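Putative citrate lyase (Ralstonia eutropha, PDB 3QQW) probably acts as a magnesium-dependent lyase of the citrate lyase family, perhaps cleaving (S)-citramalyl-CoA. Local coordinates at residues 92-106 against 128-142. Numbering follows the deposited sequence.
Sequences PSHPAWRQDVDIIVN and EVIRYIGDVAKRAGL
Tyr132 enters helix 97-106 as a knob into a hole, its ring lodged among Trp97, Arg98, Val101 and Asp102; the pair illustrates how neighbouring barrel helices interlock by knobs-into-holes packing. Arg98 CG lies over one face of this ring, 3.9 Å from its centroid, a CH-pi contact, while Val101 CG1 lies against Tyr132 CD2 at 3.8 Å. Trp97 is sandwiched: Arg98 CG meets one face of the indole, with the guanidinium laid flat over CZ2, and Val129 CG2 sits over the other, 3.9 Å from the centroid of the six-membered ring. The far edge of the indole, at CH2, abuts Tyr132 CB at 3.6 Å.

Aliphatic packing runs from the middle to the C-terminal end: Val136 is a second knob, with CG1 3.7 Å from Val105 CB; Val101 CG2 touches Ile133 CG1, and Val105 CG1 rests on Ala137 CA.

Among polar contacts, a salt bridge lies at the N-terminal end, where the extended chain of Arg98 brings NH2 to Glu128 OE2 at 3.0 Å. NH2 meets OE2 from above the carboxylate plane, with the guanidinium and carboxylate planes 75° apart. With CG anti to the backbone N (chi1 -171°), Tyr132 reaches across and its hydroxyl donates to Asp102 OD1 at a modelled 2.5 Å, doubtfully short. Near the C-terminal end a water donates to Asn106 OD1 and Val136 O, bridging the helices, though the Asn106 leg is short and its length doubtful.

The axes of helices 97-106 and 128-139 approach to 9.3 Å and cross at -32°, as consecutive outer helices of a TIM barrel; Val105, Val129 and Ile133 also pack on the intervening strand 115-117, and Ile103 turns to helix 64-76.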
loop_
_atom_site.group_PDB
_atom_site.type_symbol
_atom_site.label_atom_id
_atom_site.label_comp_id
_atom_site.label_asym_id
_atom_site.label_seq_id
_atom_site.Cartn_x
_atom_site.Cartn_y
_atom_site.Cartn_z
ATOM N N PRO C 92 -1.922 -6.077 25.748
ATOM C CA PRO C 92 -0.979 -5.283 26.561
ATOM C C PRO C 92 -1.600 -4.216 27.472
ATOM O O PRO C 92 -0.903 -3.690 28.348
ATOM C CB PRO C 92 -0.086 -4.614 25.509
ATOM C CG PRO C 92 -0.160 -5.514 24.310
ATOM C CD PRO C 92 -1.581 -5.988 24.308
ATOM N N SER C 93 -2.886 -3.895 27.282
ATOM C CA SER C 93 -3.568 -2.885 28.092
ATOM C C SER C 93 -4.338 -3.548 29.218
ATOM O O SER C 93 -4.767 -2.876 30.151
ATOM C CB SER C 93 -4.488 -2.024 27.223
ATOM O OG SER C 93 -5.729 -2.657 26.945
ATOM N N HIS C 94 -4.503 -4.868 29.131
ATOM C CA HIS C 94 -5.217 -5.646 30.111
ATOM C C HIS C 94 -4.373 -5.803 31.373
ATOM O O HIS C 94 -3.160 -5.998 31.253
ATOM C CB HIS C 94 -5.605 -7.006 29.532
ATOM C CG HIS C 94 -6.651 -7.705 30.342
ATOM N ND1 HIS C 94 -6.314 -8.512 31.416
ATOM C CD2 HIS C 94 -7.999 -7.671 30.231
ATOM C CE1 HIS C 94 -7.459 -8.927 31.934
ATOM N NE2 HIS C 94 -8.500 -8.443 31.259
ATOM N N PRO C 95 -4.994 -5.727 32.591
ATOM C CA PRO C 95 -4.202 -5.856 33.837
ATOM C C PRO C 95 -3.666 -7.266 34.143
ATOM O O PRO C 95 -2.836 -7.406 35.042
ATOM C CB PRO C 95 -5.193 -5.422 34.928
ATOM C CG PRO C 95 -6.539 -5.634 34.362
ATOM C CD PRO C 95 -6.418 -5.416 32.886
ATOM N N ALA C 96 -4.100 -8.303 33.403
ATOM C CA ALA C 96 -3.679 -9.675 33.680
ATOM C C ALA C 96 -2.604 -10.218 32.713
ATOM O O ALA C 96 -2.155 -11.341 32.928
ATOM C CB ALA C 96 -4.897 -10.596 33.664
ATOM N N TRP C 97 -2.163 -9.449 31.710
ATOM C CA TRP C 97 -1.236 -10.005 30.710
ATOM C C TRP C 97 0.098 -10.493 31.307
ATOM O O TRP C 97 0.539 -11.573 30.932
ATOM C CB TRP C 97 -1.008 -9.065 29.486
ATOM C CG TRP C 97 -0.040 -7.925 29.659
ATOM C CD1 TRP C 97 -0.357 -6.611 29.840
ATOM C CD2 TRP C 97 1.391 -7.971 29.487
ATOM N NE1 TRP C 97 0.782 -5.845 29.841
ATOM C CE2 TRP C 97 1.871 -6.651 29.638
ATOM C CE3 TRP C 97 2.320 -9.011 29.261
ATOM C CZ2 TRP C 97 3.242 -6.333 29.579
ATOM C CZ3 TRP C 97 3.680 -8.697 29.232
ATOM C CH2 TRP C 97 4.128 -7.373 29.386
ATOM N N ARG C 98 0.709 -9.739 32.236
ATOM C CA ARG C 98 1.980 -10.124 32.875
ATOM C C ARG C 98 1.796 -11.368 33.734
ATOM O O ARG C 98 2.622 -12.278 33.680
ATOM C CB ARG C 98 2.532 -8.973 33.733
ATOM C CG ARG C 98 3.135 -7.871 32.906
ATOM C CD ARG C 98 3.667 -6.783 33.800
ATOM N NE ARG C 98 4.701 -6.020 33.116
ATOM C CZ ARG C 98 4.494 -4.859 32.505
ATOM N NH1 ARG C 98 3.284 -4.308 32.504
ATOM N NH2 ARG C 98 5.497 -4.236 31.893
ATOM N N GLN C 99 0.677 -11.418 34.484
ATOM C CA GLN C 99 0.283 -12.552 35.320
ATOM C C GLN C 99 0.095 -13.804 34.450
ATOM O O GLN C 99 0.563 -14.868 34.841
ATOM C CB GLN C 99 -0.988 -12.217 36.106
ATOM C CG GLN C 99 -1.427 -13.311 37.073
ATOM C CD GLN C 99 -2.674 -12.913 37.805
ATOM O OE1 GLN C 99 -3.791 -13.143 37.331
ATOM N NE2 GLN C 99 -2.504 -12.285 38.963
ATOM N N ASP C 100 -0.535 -13.671 33.265
ATOM C CA ASP C 100 -0.694 -14.785 32.314
ATOM C C ASP C 100 0.662 -15.321 31.919
ATOM O O ASP C 100 0.857 -16.518 31.900
ATOM C CB ASP C 100 -1.439 -14.356 31.033
ATOM C CG ASP C 100 -2.892 -13.931 31.151
ATOM O OD1 ASP C 100 -3.562 -14.342 32.132
ATOM O OD2 ASP C 100 -3.376 -13.227 30.234
ATOM N N VAL C 101 1.611 -14.420 31.623
ATOM C CA VAL C 101 2.984 -14.761 31.219
ATOM C C VAL C 101 3.672 -15.466 32.390
ATOM O O VAL C 101 4.177 -16.576 32.201
ATOM C CB VAL C 101 3.769 -13.527 30.707
ATOM C CG1 VAL C 101 5.246 -13.852 30.520
ATOM C CG2 VAL C 101 3.168 -13.009 29.400
ATOM N N ASP C 102 3.633 -14.866 33.602
ATOM C CA ASP C 102 4.232 -15.479 34.795
ATOM C C ASP C 102 3.739 -16.911 35.004
ATOM O O ASP C 102 4.543 -17.835 35.061
ATOM C CB ASP C 102 3.914 -14.662 36.053
ATOM C CG ASP C 102 4.422 -13.246 36.061
ATOM O OD1 ASP C 102 5.295 -12.922 35.216
ATOM O OD2 ASP C 102 3.932 -12.447 36.903
ATOM N N ILE C 103 2.416 -17.100 35.056
ATOM C CA ILE C 103 1.797 -18.403 35.316
ATOM C C ILE C 103 2.091 -19.421 34.207
ATOM O O ILE C 103 2.493 -20.541 34.515
ATOM C CB ILE C 103 0.259 -18.261 35.562
ATOM C CG1 ILE C 103 -0.030 -17.429 36.846
ATOM C CG2 ILE C 103 -0.402 -19.631 35.642
ATOM C CD1 ILE C 103 -1.484 -16.954 36.943
ATOM N N ILE C 104 1.873 -19.037 32.937
ATOM C CA ILE C 104 2.043 -19.960 31.820
ATOM C C ILE C 104 3.531 -20.290 31.566
ATOM O O ILE C 104 3.858 -21.460 31.452
ATOM C CB ILE C 104 1.297 -19.481 30.549
ATOM C CG1 ILE C 104 -0.222 -19.421 30.842
ATOM C CG2 ILE C 104 1.577 -20.420 29.348
ATOM C CD1 ILE C 104 -1.044 -18.570 29.880
ATOM N N VAL C 105 4.418 -19.311 31.531
ATOM C CA VAL C 105 5.820 -19.604 31.257
ATOM C C VAL C 105 6.422 -20.442 32.390
ATOM O O VAL C 105 7.015 -21.487 32.097
ATOM C CB VAL C 105 6.665 -18.344 30.926
ATOM C CG1 VAL C 105 8.148 -18.705 30.805
ATOM C CG2 VAL C 105 6.177 -17.679 29.628
ATOM N N ASN C 106 6.194 -20.053 33.660
ATOM C CA ASN C 106 6.741 -20.803 34.785
ATOM C C ASN C 106 6.087 -22.170 34.952
ATOM O O ASN C 106 6.731 -23.097 35.471
ATOM C CB ASN C 106 6.653 -20.007 36.079
ATOM C CG ASN C 106 7.559 -18.802 36.080
ATOM O OD1 ASN C 106 8.761 -18.903 35.843
ATOM N ND2 ASN C 106 7.001 -17.630 36.348
ATOM N N GLU C 128 7.515 -4.420 24.531
ATOM C CA GLU C 128 7.420 -4.515 25.998
ATOM C C GLU C 128 7.013 -5.918 26.441
ATOM O O GLU C 128 7.601 -6.462 27.376
ATOM C CB GLU C 128 6.409 -3.477 26.528
ATOM C CG GLU C 128 6.238 -3.393 28.047
ATOM C CD GLU C 128 4.986 -2.680 28.536
ATOM O OE1 GLU C 128 4.016 -2.541 27.753
ATOM O OE2 GLU C 128 4.966 -2.285 29.723
ATOM N N VAL C 129 6.028 -6.504 25.743
ATOM C CA VAL C 129 5.484 -7.823 26.029
ATOM C C VAL C 129 6.555 -8.876 25.717
ATOM O O VAL C 129 6.751 -9.784 26.521
ATOM C CB VAL C 129 4.147 -8.063 25.250
ATOM C CG1 VAL C 129 3.630 -9.472 25.468
ATOM C CG2 VAL C 129 3.079 -7.045 25.647
ATOM N N ILE C 130 7.261 -8.730 24.577
ATOM C CA ILE C 130 8.306 -9.673 24.147
ATOM C C ILE C 130 9.475 -9.684 25.155
ATOM O O ILE C 130 9.962 -10.766 25.541
ATOM C CB ILE C 130 8.779 -9.364 22.704
ATOM C CG1 ILE C 130 7.723 -9.798 21.705
ATOM C CG2 ILE C 130 10.143 -10.009 22.397
ATOM C CD1 ILE C 130 7.942 -9.154 20.371
ATOM N N ARG C 131 9.887 -8.479 25.586
ATOM C CA ARG C 131 10.943 -8.264 26.565
ATOM C C ARG C 131 10.549 -8.939 27.898
ATOM O O ARG C 131 11.384 -9.567 28.543
ATOM C CB ARG C 131 11.149 -6.745 26.721
ATOM C CG ARG C 131 12.291 -6.283 27.612
ATOM C CD ARG C 131 12.577 -4.803 27.364
ATOM N NE ARG C 131 11.530 -3.902 27.874
ATOM C CZ ARG C 131 10.767 -3.106 27.124
ATOM N NH1 ARG C 131 10.921 -3.071 25.808
ATOM N NH2 ARG C 131 9.850 -2.338 27.686
ATOM N N TYR C 132 9.262 -8.790 28.303
ATOM C CA TYR C 132 8.768 -9.354 29.551
ATOM C C TYR C 132 8.754 -10.887 29.482
ATOM O O TYR C 132 9.216 -11.519 30.420
ATOM C CB TYR C 132 7.379 -8.789 29.922
ATOM C CG TYR C 132 6.954 -9.210 31.314
ATOM C CD1 TYR C 132 7.496 -8.600 32.441
ATOM C CD2 TYR C 132 6.075 -10.278 31.507
ATOM C CE1 TYR C 132 7.165 -9.029 33.722
ATOM C CE2 TYR C 132 5.723 -10.702 32.783
ATOM C CZ TYR C 132 6.279 -10.084 33.887
ATOM O OH TYR C 132 5.936 -10.512 35.141
ATOM N N ILE C 133 8.265 -11.467 28.373
ATOM C CA ILE C 133 8.237 -12.921 28.109
ATOM C C ILE C 133 9.675 -13.459 28.182
ATOM O O ILE C 133 9.887 -14.451 28.858
ATOM C CB ILE C 133 7.548 -13.260 26.751
ATOM C CG1 ILE C 133 6.045 -12.865 26.756
ATOM C CG2 ILE C 133 7.698 -14.731 26.373
ATOM C CD1 ILE C 133 5.404 -12.791 25.352
ATOM N N GLY C 134 10.641 -12.743 27.577
ATOM C CA GLY C 134 12.059 -13.076 27.589
ATOM C C GLY C 134 12.622 -13.164 28.990
ATOM O O GLY C 134 13.319 -14.137 29.323
ATOM N N ASP C 135 12.292 -12.162 29.842
ATOM C CA ASP C 135 12.743 -12.113 31.231
ATOM C C ASP C 135 12.221 -13.308 32.021
ATOM O O ASP C 135 12.989 -13.982 32.719
ATOM C CB ASP C 135 12.296 -10.807 31.908
ATOM C CG ASP C 135 12.964 -9.544 31.425
ATOM O OD1 ASP C 135 14.050 -9.646 30.808
ATOM O OD2 ASP C 135 12.413 -8.447 31.689
ATOM N N VAL C 136 10.924 -13.589 31.882
ATOM C CA VAL C 136 10.247 -14.704 32.567
ATOM C C VAL C 136 10.803 -16.056 32.029
ATOM O O VAL C 136 11.102 -16.953 32.835
ATOM C CB VAL C 136 8.692 -14.597 32.481
ATOM C CG1 VAL C 136 8.046 -15.741 33.243
ATOM C CG2 VAL C 136 8.198 -13.255 33.043
ATOM N N ALA C 137 10.990 -16.170 30.676
ATOM C CA ALA C 137 11.523 -17.393 30.053
ATOM C C ALA C 137 12.909 -17.760 30.600
ATOM O O ALA C 137 13.092 -18.880 31.069
ATOM C CB ALA C 137 11.570 -17.249 28.544
ATOM N N LYS C 138 13.846 -16.793 30.624
ATOM C CA LYS C 138 15.198 -16.975 31.151
ATOM C C LYS C 138 15.155 -17.344 32.656
ATOM O O LYS C 138 15.822 -18.310 33.039
ATOM C CB LYS C 138 16.063 -15.730 30.885
ATOM N N ARG C 139 14.338 -16.640 33.495
ATOM C CA ARG C 139 14.221 -16.950 34.936
ATOM C C ARG C 139 13.619 -18.351 35.182
ATOM O O ARG C 139 13.876 -18.960 36.216
ATOM C CB ARG C 139 13.367 -15.916 35.669
ATOM C CG ARG C 139 14.015 -14.565 35.906
ATOM C CD ARG C 139 13.052 -13.649 36.633
ATOM N NE ARG C 139 13.155 -12.275 36.146
ATOM C CZ ARG C 139 12.132 -11.546 35.704
ATOM N NH1 ARG C 139 10.903 -12.049 35.692
ATOM N NH2 ARG C 139 12.327 -10.303 35.289
ATOM N N ALA C 140 12.830 -18.858 34.230
ATOM C CA ALA C 140 12.223 -20.195 34.301
ATOM C C ALA C 140 13.194 -21.293 33.826
ATOM O O ALA C 140 12.851 -22.476 33.829
ATOM C CB ALA C 140 10.958 -20.231 33.462
ATOM N N GLY C 141 14.391 -20.897 33.436
ATOM C CA GLY C 141 15.426 -21.811 32.981
ATOM C C GLY C 141 15.289 -22.301 31.562
ATOM O O GLY C 141 15.844 -23.341 31.212
ATOM N N LEU C 142 14.552 -21.573 30.736
ATOM C CA LEU C 142 14.383 -21.922 29.333
ATOM C C LEU C 142 15.630 -21.484 28.553
ATOM O O LEU C 142 16.044 -20.313 28.673
ATOM C CB LEU C 142 13.132 -21.257 28.752
ATOM C CG LEU C 142 11.751 -21.757 29.150
ATOM C CD1 LEU C 142 10.742 -21.073 28.404
ATOM C CD2 LEU C 142 11.598 -23.257 29.010
HETATM O O HOH W 1 10.471 -17.135 35.781
#